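Glutamyl endopeptidase (Staphylococcus epidermidis, PDB 6PYM) is a secreted serine protease of the S1B family that preferentially cleaves peptide bonds following glutamate or aspartate. Local coordinates at residues 128-133 against 145-150; 23-28 against 61-66; 39-44 against 115-120. The protein carries 1 engineered substitution. One frame throughout, in Å; residues are numbered along the deposited sequence.

The three contacts illustrate how a two-barrel, chymotrypsin-like protease uses different chemistry at different places in one fold. Contact 1 is a hairpin in the C-terminal barrel, partly buried, with water-bridged polar groups on one face. Contact 2, buried, pairs strands 22-27 and 64-67 and so closes the six-stranded N-terminal barrel; its centre lies about 23 Å from that of contact 1, on the opposite side of the molecule's centre. Contact 3 is also buried but small: a loop leading to the second barrel meets strand 34-42 through one direct backbone bond, a water and a few methyl groups. Contacts 2 and 3 share the first barrel, since strands 22-27 and 34-42 are neighbours in it.

Contact 1: residues 128-133 against 145-150; sequences NITVTG and ESVGKV
K149 runs alongside N128, and the lysine NZ donates to N128 OD1 at 2.8 Å. The lysine chain runs extended until its last torsion (chi4 -71°) turns NZ to a position above the carboxamide plane, 39° out of it. The same OD1 accepts from a water that also donates, weakly, to G148 O. Farther along this face a second water lies 2.8 Å from both T130 OG1 and T132 OG1, and donates to E145 OE2 at 2.7 Å. Between the two waters T130 CG2 packs on E145 CG at 3.8 Å and, a little more loosely, on V147 CG2. I129, on the other face with V131 and S146, meets V150 roughly perpendicularly, with I129 CG2 and V150 CG2 3.8 Å apart. Beneath the side chains runs an antiparallel beta hairpin whose hydrogen-bonded pairs are I129 with G148 and V131 with S146. Second-shell groups steady the polar ends: Y19 OH bonds to E145 OE2, S146 OG to S163 O, and K149 NZ to N126 O, while Y160 packs on I129 and V131. The chemistry is thus two-sided: a mixed face whose polar groups are tied by waters and an ammonium group, and a largely apolar face turned to the interior of the C-terminal barrel. Having two donors on N128 OD1 probably limits rotation of that amide.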
ATOM      1  N   ASN A 128      -0.677  11.665 -14.277  1.00 11.55           N
ATOM      2  CA  ASN A 128      -1.850  11.549 -13.420  1.00 11.50           C
ATOM      3  C   ASN A 128      -1.854  10.193 -12.728  1.00 11.89           C
ATOM      4  O   ASN A 128      -1.719   9.152 -13.378  1.00 11.94           O
ATOM      5  CB  ASN A 128      -3.116  11.687 -14.261  1.00 14.96           C
ATOM      6  CG  ASN A 128      -3.292  13.077 -14.834  1.00 16.44           C
ATOM      7  OD1 ASN A 128      -3.068  14.073 -14.158  1.00 18.96           O
ATOM      8  ND2 ASN A 128      -3.706  13.144 -16.093  1.00 22.17           N
ATOM      9  N   ILE A 129      -2.022  10.206 -11.405  1.00 10.14           N
ATOM     10  CA  ILE A 129      -1.916   9.009 -10.581  1.00  9.92           C
ATOM     11  C   ILE A 129      -3.005   9.034  -9.515  1.00  8.73           C
ATOM     12  O   ILE A 129      -3.706  10.030  -9.328  1.00  9.65           O
ATOM     13  CB  ILE A 129      -0.527   8.895  -9.921  1.00  9.57           C
ATOM     14  CG1 ILE A 129      -0.251  10.140  -9.076  1.00 10.90           C
ATOM     15  CG2 ILE A 129       0.568   8.687 -10.983  1.00 11.12           C
ATOM     16  CD1 ILE A 129       0.804   9.941  -8.020  1.00 12.25           C
ATOM     17  N   THR A 130      -3.132   7.913  -8.806  1.00  9.07           N
ATOM     18  CA  THR A 130      -3.962   7.829  -7.616  1.00  9.32           C
ATOM     19  C   THR A 130      -3.172   7.199  -6.481  1.00  8.16           C
ATOM     20  O   THR A 130      -2.229   6.435  -6.707  1.00  9.62           O
ATOM     21  CB  THR A 130      -5.234   7.004  -7.849  1.00 10.01           C
ATOM     22  OG1 THR A 130      -4.889   5.713  -8.374  1.00  9.71           O
ATOM     23  CG2 THR A 130      -6.176   7.711  -8.812  1.00 11.03           C
ATOM     24  N   VAL A 131      -3.567   7.526  -5.253  1.00  7.85           N
ATOM     25  CA  VAL A 131      -3.094   6.846  -4.050  1.00  7.71           C
ATOM     26  C   VAL A 131      -4.336   6.354  -3.332  1.00  6.85           C
ATOM     27  O   VAL A 131      -5.223   7.155  -3.010  1.00  7.92           O
ATOM     28  CB  VAL A 131      -2.234   7.761  -3.159  1.00  7.70           C
ATOM     29  CG1 VAL A 131      -1.902   7.073  -1.834  1.00  9.78           C
ATOM     30  CG2 VAL A 131      -0.960   8.115  -3.888  1.00  9.50           C
ATOM     31  N   THR A 132      -4.403   5.052  -3.080  1.00  7.09           N
ATOM     32  CA  THR A 132      -5.631   4.439  -2.599  1.00  7.05           C
ATOM     33  C   THR A 132      -5.331   3.610  -1.363  1.00  6.94           C
ATOM     34  O   THR A 132      -4.401   2.799  -1.364  1.00  7.22           O
ATOM     35  CB  THR A 132      -6.283   3.629  -3.716  1.00  8.03           C
ATOM     36  OG1 THR A 132      -6.553   4.530  -4.794  1.00  9.63           O
ATOM     37  CG2 THR A 132      -7.586   2.968  -3.253  1.00  9.04           C
ATOM     38  N   GLY A 133      -6.106   3.832  -0.311  1.00  7.09           N
ATOM     39  CA  GLY A 133      -5.826   3.212   0.966  1.00  7.28           C
ATOM     40  C   GLY A 133      -6.805   3.689   2.011  1.00  6.67           C
ATOM     41  O   GLY A 133      -7.957   3.994   1.679  1.00  7.23           O
ATOM     42  N   GLU A 145      -9.773   6.742  -2.569  1.00  8.32           N
ATOM     43  CA  GLU A 145      -8.860   7.004  -3.668  1.00  8.44           C
ATOM     44  C   GLU A 145      -8.633   8.506  -3.773  1.00  8.05           C
ATOM     45  O   GLU A 145      -9.594   9.284  -3.850  1.00 10.16           O
ATOM     46  CB  GLU A 145      -9.490   6.494  -4.958  1.00  9.59           C
ATOM     47  CG  GLU A 145      -8.729   6.797  -6.218  1.00 10.64           C
ATOM     48  CD  GLU A 145      -9.408   6.188  -7.429  1.00 11.66           C
ATOM     49  OE1 GLU A 145     -10.334   6.827  -7.984  1.00 16.21           O
ATOM     50  OE2 GLU A 145      -9.056   5.050  -7.802  1.00 12.58           O
ATOM     51  N   SER A 146      -7.368   8.911  -3.788  1.00  8.23           N
ATOM     52  CA  SER A 146      -6.966  10.308  -3.891  1.00  8.46           C
ATOM     53  C   SER A 146      -6.279  10.532  -5.230  1.00  8.21           C
ATOM     54  O   SER A 146      -5.410   9.748  -5.620  1.00  9.58           O
ATOM     55  CB  SER A 146      -6.015  10.644  -2.745  1.00  8.57           C
ATOM     56  OG  SER A 146      -5.669  12.016  -2.801  1.00  8.58           O
ATOM     57  N   VAL A 147      -6.655  11.610  -5.918  1.00  8.91           N
ATOM     58  CA  VAL A 147      -6.294  11.863  -7.311  1.00  9.62           C
ATOM     59  C   VAL A 147      -5.326  13.043  -7.392  1.00  9.02           C
ATOM     60  O   VAL A 147      -5.568  14.091  -6.783  1.00  8.87           O
ATOM     61  CB  VAL A 147      -7.562  12.168  -8.129  1.00 11.93           C
ATOM     62  CG1 VAL A 147      -7.213  12.650  -9.526  1.00 14.56           C
ATOM     63  CG2 VAL A 147      -8.474  10.943  -8.186  1.00 16.13           C
ATOM     64  N   GLY A 148      -4.269  12.900  -8.183  1.00  9.26           N
ATOM     65  CA  GLY A 148      -3.367  14.018  -8.402  1.00 10.03           C
ATOM     66  C   GLY A 148      -2.284  13.681  -9.406  1.00  9.56           C
ATOM     67  O   GLY A 148      -2.453  12.798 -10.249  1.00 10.71           O
ATOM     68  N   LYS A 149      -1.168  14.399  -9.313  1.00 10.14           N
ATOM     69  CA  LYS A 149      -0.083  14.293 -10.278  1.00 11.05           C
ATOM     70  C   LYS A 149       1.262  14.114  -9.590  1.00  9.70           C
ATOM     71  O   LYS A 149       1.500  14.613  -8.487  1.00  9.90           O
ATOM     72  CB  LYS A 149       0.009  15.557 -11.149  1.00 13.52           C
ATOM     73  CG  LYS A 149      -1.155  15.765 -12.110  1.00 17.58           C
ATOM     74  CD  LYS A 149      -0.997  17.083 -12.866  1.00 23.22           C
ATOM     75  CE  LYS A 149      -1.928  17.159 -14.062  1.00 26.39           C
ATOM     76  NZ  LYS A 149      -1.493  16.231 -15.142  1.00 23.96           N
ATOM     77  N   VAL A 150       2.160  13.422 -10.293  1.00 10.13           N
ATOM     78  CA  VAL A 150       3.548  13.305  -9.864  1.00 10.67           C
ATOM     79  C   VAL A 150       4.238  14.656  -9.994  1.00 10.19           C
ATOM     80  O   VAL A 150       4.129  15.329 -11.028  1.00 11.66           O
ATOM     81  CB  VAL A 150       4.267  12.264 -10.733  1.00 10.95           C
ATOM     82  CG1 VAL A 150       5.751  12.183 -10.367  1.00 11.31           C
ATOM     83  CG2 VAL A 150       3.590  10.904 -10.627  1.00 11.60           C
TER
HETATM   84  O   HOH W   1      -4.898  14.002 -11.938  1.00 22.73           O
HETATM   85  O   HOH W   2      -6.705   3.836  -7.460  1.00 10.24           O

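Contact 2: residues 23-28 against 61-66; sequences SFIYIP and RNISVH
F24 O is approached by two neighbours on the facing strand: H66 N donates to it at 2.8 Å, lying in the carbonyl plane, and V65 CA makes a CA-H...O contact at 3.5 Å. This is the seam where strand 64-67 meets strand 22-27 and the six-stranded antiparallel barrel closes, the N-terminal barrel of the chymotrypsin-like fold. F24 N donates in return to H66 O at 3.0 Å from well above the carbonyl plane of H66, 48° out of it, and a second reciprocal pair joins Y26 with S64. On the face turned from the barrel interior, yet still buried, the F24 and H66 side chains run side by side. F24 has CG anti to its backbone N (chi1 168°). The ring atom F24 CD2 lies 3.7 Å from H66 ND1, which sits at the phenyl edge, near the ring plane. The two rings are inclined at 43° with centroids 5.7 Å apart, an oblique arrangement completed by Y75, stacked on H66, and Y134, edge-to-face with F24. The opposite face, with I25 and V65, turns inward. Next to it I63 lies alongside both I25 and I27: its CG2 meets I25 CG2 at 3.6 Å, while CG1 meets I27 CD1 at 3.9 Å. V65 continues this layer on I46, L97 and V99, so the seam becomes part of the barrel core. The ladder ends at Y26 and S64; beyond it N62 ND2 bonds to A56 O, and the ring carbon P28 CD rests against N62 O, 3.2 Å away.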
ATOM      1  N   SER A  23      -5.220  -2.920   0.948  1.00  6.77           N
ATOM      2  CA  SER A  23      -5.409  -3.608   2.215  1.00  7.92           C
ATOM      3  C   SER A  23      -5.328  -2.663   3.405  1.00  7.47           C
ATOM      4  O   SER A  23      -4.523  -1.726   3.426  1.00  7.87           O
ATOM      5  CB  SER A  23      -4.373  -4.714   2.393  1.00  8.16           C
ATOM      6  OG  SER A  23      -4.430  -5.649   1.325  1.00  8.81           O
ATOM      7  N   PHE A  24      -6.152  -2.952   4.407  1.00  7.40           N
ATOM      8  CA  PHE A  24      -6.205  -2.226   5.669  1.00  7.71           C
ATOM      9  C   PHE A  24      -5.383  -2.970   6.713  1.00  7.65           C
ATOM     10  O   PHE A  24      -5.483  -4.199   6.824  1.00  8.90           O
ATOM     11  CB  PHE A  24      -7.671  -2.133   6.104  1.00  7.95           C
ATOM     12  CG  PHE A  24      -7.884  -1.660   7.516  1.00  8.18           C
ATOM     13  CD1 PHE A  24      -7.677  -0.335   7.863  1.00  8.78           C
ATOM     14  CD2 PHE A  24      -8.333  -2.544   8.494  1.00  9.05           C
ATOM     15  CE1 PHE A  24      -7.892   0.094   9.167  1.00 10.05           C
ATOM     16  CE2 PHE A  24      -8.551  -2.119   9.791  1.00 10.81           C
ATOM     17  CZ  PHE A  24      -8.333  -0.803  10.122  1.00 10.85           C
ATOM     18  N   ILE A  25      -4.558  -2.238   7.460  1.00  7.73           N
ATOM     19  CA  ILE A  25      -3.669  -2.826   8.454  1.00  8.45           C
ATOM     20  C   ILE A  25      -4.057  -2.312   9.832  1.00  8.76           C
ATOM     21  O   ILE A  25      -4.214  -1.100  10.026  1.00  9.44           O
ATOM     22  CB  ILE A  25      -2.201  -2.491   8.148  1.00  8.41           C
ATOM     23  CG1 ILE A  25      -1.815  -3.036   6.773  1.00 11.54           C
ATOM     24  CG2 ILE A  25      -1.288  -3.068   9.221  1.00 11.39           C
ATOM     25  CD1 ILE A  25      -0.346  -2.836   6.416  1.00 11.38           C
ATOM     26  N   TYR A  26      -4.191  -3.229  10.791  1.00  9.20           N
ATOM     27  CA  TYR A  26      -4.595  -2.899  12.152  1.00  9.93           C
ATOM     28  C   TYR A  26      -3.585  -3.516  13.107  1.00  9.46           C
ATOM     29  O   TYR A  26      -3.310  -4.716  13.032  1.00  9.81           O
ATOM     30  CB  TYR A  26      -5.993  -3.459  12.424  1.00 10.01           C
ATOM     31  CG  TYR A  26      -6.591  -3.068  13.763  1.00 10.57           C
ATOM     32  CD1 TYR A  26      -6.370  -3.842  14.902  1.00 11.21           C
ATOM     33  CD2 TYR A  26      -7.402  -1.945  13.881  1.00 11.99           C
ATOM     34  CE1 TYR A  26      -6.935  -3.491  16.130  1.00 12.37           C
ATOM     35  CE2 TYR A  26      -7.966  -1.587  15.104  1.00 12.95           C
ATOM     36  CZ  TYR A  26      -7.735  -2.367  16.215  1.00 12.45           C
ATOM     37  OH  TYR A  26      -8.306  -2.003  17.418  1.00 13.08           O
ATOM     38  N   ILE A  27      -3.012  -2.691  13.982  1.00 10.24           N
ATOM     39  CA  ILE A  27      -2.012  -3.144  14.949  1.00 10.69           C
ATOM     40  C   ILE A  27      -2.405  -2.635  16.329  1.00 11.15           C
ATOM     41  O   ILE A  27      -2.369  -1.421  16.572  1.00 12.33           O
ATOM     42  CB  ILE A  27      -0.595  -2.661  14.590  1.00 11.64           C
ATOM     43  CG1 ILE A  27      -0.197  -3.097  13.178  1.00 11.50           C
ATOM     44  CG2 ILE A  27       0.415  -3.191  15.606  1.00 14.48           C
ATOM     45  CD1 ILE A  27       1.134  -2.523  12.705  1.00 13.29           C
ATOM     46  N   PRO A  28      -2.789  -3.514  17.263  1.00 11.92           N
ATOM     47  CA  PRO A  28      -3.092  -3.031  18.616  1.00 13.79           C
ATOM     48  C   PRO A  28      -1.830  -2.596  19.354  1.00 14.18           C
ATOM     49  O   PRO A  28      -0.749  -3.091  19.068  1.00 15.62           O
ATOM     50  CB  PRO A  28      -3.714  -4.250  19.294  1.00 17.68           C
ATOM     51  CG  PRO A  28      -3.201  -5.419  18.539  1.00 21.04           C
ATOM     52  CD  PRO A  28      -2.998  -4.963  17.119  1.00 14.37           C
ATOM     53  N   ARG A  61       2.926 -11.255  14.452  1.00 15.12           N
ATOM     54  CA  ARG A  61       1.611 -11.766  14.805  1.00 16.33           C
ATOM     55  C   ARG A  61       0.691 -10.687  15.360  1.00 17.57           C
ATOM     56  O   ARG A  61      -0.519 -10.915  15.453  1.00 19.69           O
ATOM     57  CB  ARG A  61       1.719 -12.914  15.822  1.00 20.74           C
ATOM     58  CG  ARG A  61       2.543 -14.122  15.415  1.00 25.90           C
ATOM     59  CD  ARG A  61       2.236 -14.589  13.999  1.00 28.17           C
ATOM     60  NE  ARG A  61       0.950 -15.248  13.882  1.00 30.09           N
ATOM     61  CZ  ARG A  61       0.530 -15.818  12.764  1.00 27.98           C
ATOM     62  NH1 ARG A  61       1.304 -15.799  11.688  1.00 16.23           N
ATOM     63  NH2 ARG A  61      -0.667 -16.395  12.726  1.00 25.81           N
ATOM     64  N   ASN A  62       1.234  -9.533  15.740  1.00 16.12           N
ATOM     65  CA  ASN A  62       0.439  -8.392  16.168  1.00 18.03           C
ATOM     66  C   ASN A  62      -0.226  -7.658  15.010  1.00 14.73           C
ATOM     67  O   ASN A  62      -1.039  -6.764  15.257  1.00 16.99           O
ATOM     68  CB  ASN A  62       1.325  -7.395  16.925  1.00 19.16           C
ATOM     69  CG  ASN A  62       1.789  -7.922  18.271  1.00 23.22           C
ATOM     70  OD1 ASN A  62       1.108  -8.726  18.905  1.00 24.10           O
ATOM     71  ND2 ASN A  62       2.949  -7.454  18.723  1.00 26.47           N
ATOM     72  N   ILE A  63       0.096  -7.995  13.764  1.00 12.48           N
ATOM     73  CA  ILE A  63      -0.385  -7.242  12.609  1.00 11.42           C
ATOM     74  C   ILE A  63      -1.523  -8.009  11.950  1.00 10.77           C
ATOM     75  O   ILE A  63      -1.347  -9.166  11.550  1.00 12.25           O
ATOM     76  CB  ILE A  63       0.745  -6.989  11.603  1.00 10.95           C
ATOM     77  CG1 ILE A  63       1.950  -6.360  12.300  1.00 13.18           C
ATOM     78  CG2 ILE A  63       0.243  -6.098  10.482  1.00 11.54           C
ATOM     79  CD1 ILE A  63       3.163  -6.258  11.407  1.00 13.68           C
ATOM     80  N   SER A  64      -2.675  -7.358  11.804  1.00 10.37           N
ATOM     81  CA  SER A  64      -3.799  -7.888  11.043  1.00  9.81           C
ATOM     82  C   SER A  64      -3.892  -7.169   9.702  1.00  9.54           C
ATOM     83  O   SER A  64      -3.863  -5.934   9.649  1.00  9.75           O
ATOM     84  CB  SER A  64      -5.106  -7.674  11.801  1.00 12.74           C
ATOM     85  OG  SER A  64      -5.178  -8.470  12.971  1.00 14.82           O
ATOM     86  N   VAL A  65      -4.051  -7.939   8.632  1.00  9.25           N
ATOM     87  CA  VAL A  65      -4.147  -7.415   7.270  1.00  8.80           C
ATOM     88  C   VAL A  65      -5.500  -7.811   6.709  1.00  8.93           C
ATOM     89  O   VAL A  65      -5.829  -9.002   6.657  1.00  9.45           O
ATOM     90  CB  VAL A  65      -3.024  -7.964   6.379  1.00  9.47           C
ATOM     91  CG1 VAL A  65      -3.169  -7.439   4.955  1.00 10.13           C
ATOM     92  CG2 VAL A  65      -1.661  -7.613   6.959  1.00  9.24           C
ATOM     93  N   HIS A  66      -6.268  -6.824   6.260  1.00  8.07           N
ATOM     94  CA  HIS A  66      -7.615  -7.041   5.736  1.00  9.18           C
ATOM     95  C   HIS A  66      -7.645  -6.564   4.288  1.00  7.80           C
ATOM     96  O   HIS A  66      -7.898  -5.378   4.022  1.00  7.71           O
ATOM     97  CB  HIS A  66      -8.640  -6.259   6.563  1.00  9.46           C
ATOM     98  CG  HIS A  66      -8.739  -6.672   8.005  1.00  9.91           C
ATOM     99  ND1 HIS A  66      -7.934  -6.178   9.012  1.00 12.63           N
ATOM    100  CD2 HIS A  66      -9.623  -7.501   8.611  1.00 10.26           C
ATOM    101  CE1 HIS A  66      -8.306  -6.702  10.172  1.00  9.36           C
ATOM    102  NE2 HIS A  66      -9.327  -7.508   9.953  1.00 15.61           N
TER

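Contact 3: residues 39-44 against 115-120; sequences VVVGEN and ATISSN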
ATOM      1  N   VAL A  39      -0.629  -3.221   0.179  1.00  6.51           N
ATOM      2  CA  VAL A  39      -1.112  -3.770  -1.087  1.00  6.87           C
ATOM      3  C   VAL A  39      -0.618  -5.202  -1.245  1.00  6.74           C
ATOM      4  O   VAL A  39       0.575  -5.484  -1.076  1.00  7.49           O
ATOM      5  CB  VAL A  39      -0.735  -2.862  -2.281  1.00  7.28           C
ATOM      6  CG1 VAL A  39       0.782  -2.675  -2.409  1.00  8.60           C
ATOM      7  CG2 VAL A  39      -1.342  -3.387  -3.577  1.00  8.52           C
ATOM      8  N   VAL A  40      -1.539  -6.109  -1.574  1.00  7.39           N
ATOM      9  CA  VAL A  40      -1.169  -7.498  -1.832  1.00  6.94           C
ATOM     10  C   VAL A  40      -0.408  -7.583  -3.145  1.00  7.36           C
ATOM     11  O   VAL A  40      -0.882  -7.091  -4.175  1.00  7.85           O
ATOM     12  CB  VAL A  40      -2.420  -8.389  -1.897  1.00  7.68           C
ATOM     13  CG1 VAL A  40      -2.025  -9.827  -2.239  1.00  9.28           C
ATOM     14  CG2 VAL A  40      -3.196  -8.330  -0.591  1.00  8.18           C
ATOM     15  N   VAL A  41       0.756  -8.245  -3.126  1.00  7.69           N
ATOM     16  CA  VAL A  41       1.614  -8.339  -4.310  1.00  8.79           C
ATOM     17  C   VAL A  41       2.100  -9.751  -4.616  1.00  8.49           C
ATOM     18  O   VAL A  41       2.748  -9.965  -5.645  1.00  9.75           O
ATOM     19  CB  VAL A  41       2.817  -7.375  -4.247  1.00  9.09           C
ATOM     20  CG1 VAL A  41       2.369  -5.934  -4.142  1.00  9.08           C
ATOM     21  CG2 VAL A  41       3.744  -7.731  -3.093  1.00 10.08           C
ATOM     22  N   GLY A  42       1.819 -10.712  -3.742  1.00  8.93           N
ATOM     23  CA  GLY A  42       2.245 -12.081  -3.970  1.00 10.15           C
ATOM     24  C   GLY A  42       1.393 -13.036  -3.164  1.00  9.54           C
ATOM     25  O   GLY A  42       0.526 -12.630  -2.385  1.00 10.91           O
ATOM     26  N   GLU A  43       1.677 -14.328  -3.353  1.00 10.19           N
ATOM     27  CA  GLU A  43       0.867 -15.387  -2.758  1.00 10.53           C
ATOM     28  C   GLU A  43       0.642 -15.178  -1.265  1.00 10.56           C
ATOM     29  O   GLU A  43      -0.457 -15.422  -0.754  1.00 10.27           O
ATOM     30  CB  GLU A  43       1.538 -16.737  -3.008  1.00 11.66           C
ATOM     31  CG  GLU A  43       0.739 -17.912  -2.476  1.00 15.77           C
ATOM     32  CD  GLU A  43      -0.357 -18.349  -3.425  1.00 19.48           C
ATOM     33  OE1 GLU A  43      -0.615 -17.640  -4.422  1.00 23.24           O
ATOM     34  OE2 GLU A  43      -0.962 -19.411  -3.176  1.00 22.79           O
ATOM     35  N   ASN A  44       1.683 -14.755  -0.543  1.00 10.26           N
ATOM     36  CA  ASN A  44       1.599 -14.560   0.901  1.00 10.61           C
ATOM     37  C   ASN A  44       2.108 -13.190   1.332  1.00  9.91           C
ATOM     38  O   ASN A  44       2.531 -13.036   2.481  1.00 11.22           O
ATOM     39  CB  ASN A  44       2.381 -15.641   1.657  1.00 12.81           C
ATOM     40  CG  ASN A  44       1.862 -17.033   1.375  1.00 14.76           C
ATOM     41  OD1 ASN A  44       0.760 -17.384   1.792  1.00 14.59           O
ATOM     42  ND2 ASN A  44       2.652 -17.834   0.661  1.00 16.31           N
ATOM     43  N   ALA A 115      -1.527  -7.295  -6.935  1.00  8.92           N
ATOM     44  CA  ALA A 115      -1.400  -6.117  -7.773  1.00  8.96           C
ATOM     45  C   ALA A 115      -0.267  -6.283  -8.773  1.00  9.51           C
ATOM     46  O   ALA A 115       0.712  -6.992  -8.529  1.00 10.48           O
ATOM     47  CB  ALA A 115      -1.125  -4.892  -6.908  1.00  8.89           C
ATOM     48  N   THR A 116      -0.423  -5.632  -9.920  1.00  9.31           N
ATOM     49  CA  THR A 116       0.653  -5.541 -10.894  1.00 10.24           C
ATOM     50  C   THR A 116       1.561  -4.379 -10.524  1.00  9.03           C
ATOM     51  O   THR A 116       1.084  -3.272 -10.262  1.00  9.88           O
ATOM     52  CB  THR A 116       0.065  -5.299 -12.287  1.00 10.85           C
ATOM     53  OG1 THR A 116      -0.811  -6.378 -12.640  1.00 13.16           O
ATOM     54  CG2 THR A 116       1.175  -5.196 -13.329  1.00 13.88           C
ATOM     55  N   ILE A 117       2.864  -4.636 -10.494  1.00  9.45           N
ATOM     56  CA  ILE A 117       3.879  -3.622 -10.237  1.00  9.60           C
ATOM     57  C   ILE A 117       4.316  -3.031 -11.567  1.00  9.71           C
ATOM     58  O   ILE A 117       4.537  -3.766 -12.539  1.00 10.93           O
ATOM     59  CB  ILE A 117       5.089  -4.264  -9.536  1.00 10.47           C
ATOM     60  CG1 ILE A 117       4.666  -5.067  -8.300  1.00 11.56           C
ATOM     61  CG2 ILE A 117       6.146  -3.210  -9.226  1.00 11.19           C
ATOM     62  CD1 ILE A 117       3.966  -4.260  -7.231  1.00 13.17           C
ATOM     63  N   SER A 118       4.489  -1.715 -11.616  1.00 10.12           N
ATOM     64  CA  SER A 118       5.047  -1.091 -12.809  1.00 11.87           C
ATOM     65  C   SER A 118       6.563  -1.252 -12.856  1.00 11.02           C
ATOM     66  O   SER A 118       7.250  -1.142 -11.839  1.00 11.92           O
ATOM     67  CB  SER A 118       4.710   0.397 -12.820  1.00 11.24           C
ATOM     68  OG  SER A 118       5.258   1.029 -13.965  1.00 12.58           O
ATOM     69  N   SER A 119       7.082  -1.498 -14.064  1.00 12.34           N
ATOM     70  CA  SER A 119       8.516  -1.406 -14.295  1.00 12.64           C
ATOM     71  C   SER A 119       9.016   0.023 -14.156  1.00 12.61           C
ATOM     72  O   SER A 119      10.225   0.237 -14.009  1.00 12.51           O
ATOM     73  CB  SER A 119       8.840  -1.888 -15.706  1.00 15.63           C
ATOM     74  OG  SER A 119       8.374  -0.943 -16.654  1.00 18.78           O
ATOM     75  N   ASN A 120       8.105   0.999 -14.207  1.00 11.59           N
ATOM     76  CA  ASN A 120       8.405   2.421 -14.078  1.00 12.42           C
ATOM     77  C   ASN A 120       9.232   2.969 -15.237  1.00 13.66           C
ATOM     78  O   ASN A 120       9.759   4.078 -15.151  1.00 14.09           O
ATOM     79  CB  ASN A 120       8.989   2.781 -12.706  1.00 11.64           C
ATOM     80  CG  ASN A 120       7.907   2.998 -11.662  1.00  9.85           C
ATOM     81  OD1 ASN A 120       6.922   3.681 -11.927  1.00 11.25           O
ATOM     82  ND2 ASN A 120       8.076   2.412 -10.485  1.00 10.54           N
TER
HETATM   83  O   HOH W   3       2.510  -8.962  -8.135  1.00 16.11           O
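V41 holds CG1 anti to its carbonyl carbon, beside the backbone N (chi1 -60°), and I117 bends at its second torsion (chi2 -60°), which carries CD1 back toward the strand. The two side chains meet at a slant, with V41 CG1 and I117 CD1 3.9 Å apart. V39 CG2 touches A115 CB at 3.7 Å. The one direct hydrogen bond between strand and loop is backbone to backbone: A115 N donates to V40 O at 2.8 Å, almost straight at the hydrogen (177°). A115 CB also comes within 3.5 Å of V40 O. A bound water extends the link by donating to two carbonyls, V41 O and A115 O, each at 2.7 Å. V41 and G42 form a classic beta bulge with strand 45-48 just as strand 34-42 ends. Beyond I117 the loop leaves the strand and makes an ST turn, in which N120 N donates to S118 OG at 2.9 Å. In the fold, segment 115-120 follows helix 108-111 and leads toward strand 128-133 of the second barrel. V39 and V41 pack on L47 of strand 45-48, A115 and I117 on V180 of strand 180-188, and S119 O bonds to Q203 of helix 200-209, so the loop runs between first-barrel strands, strand 180-188 of the second barrel and helix 200-209.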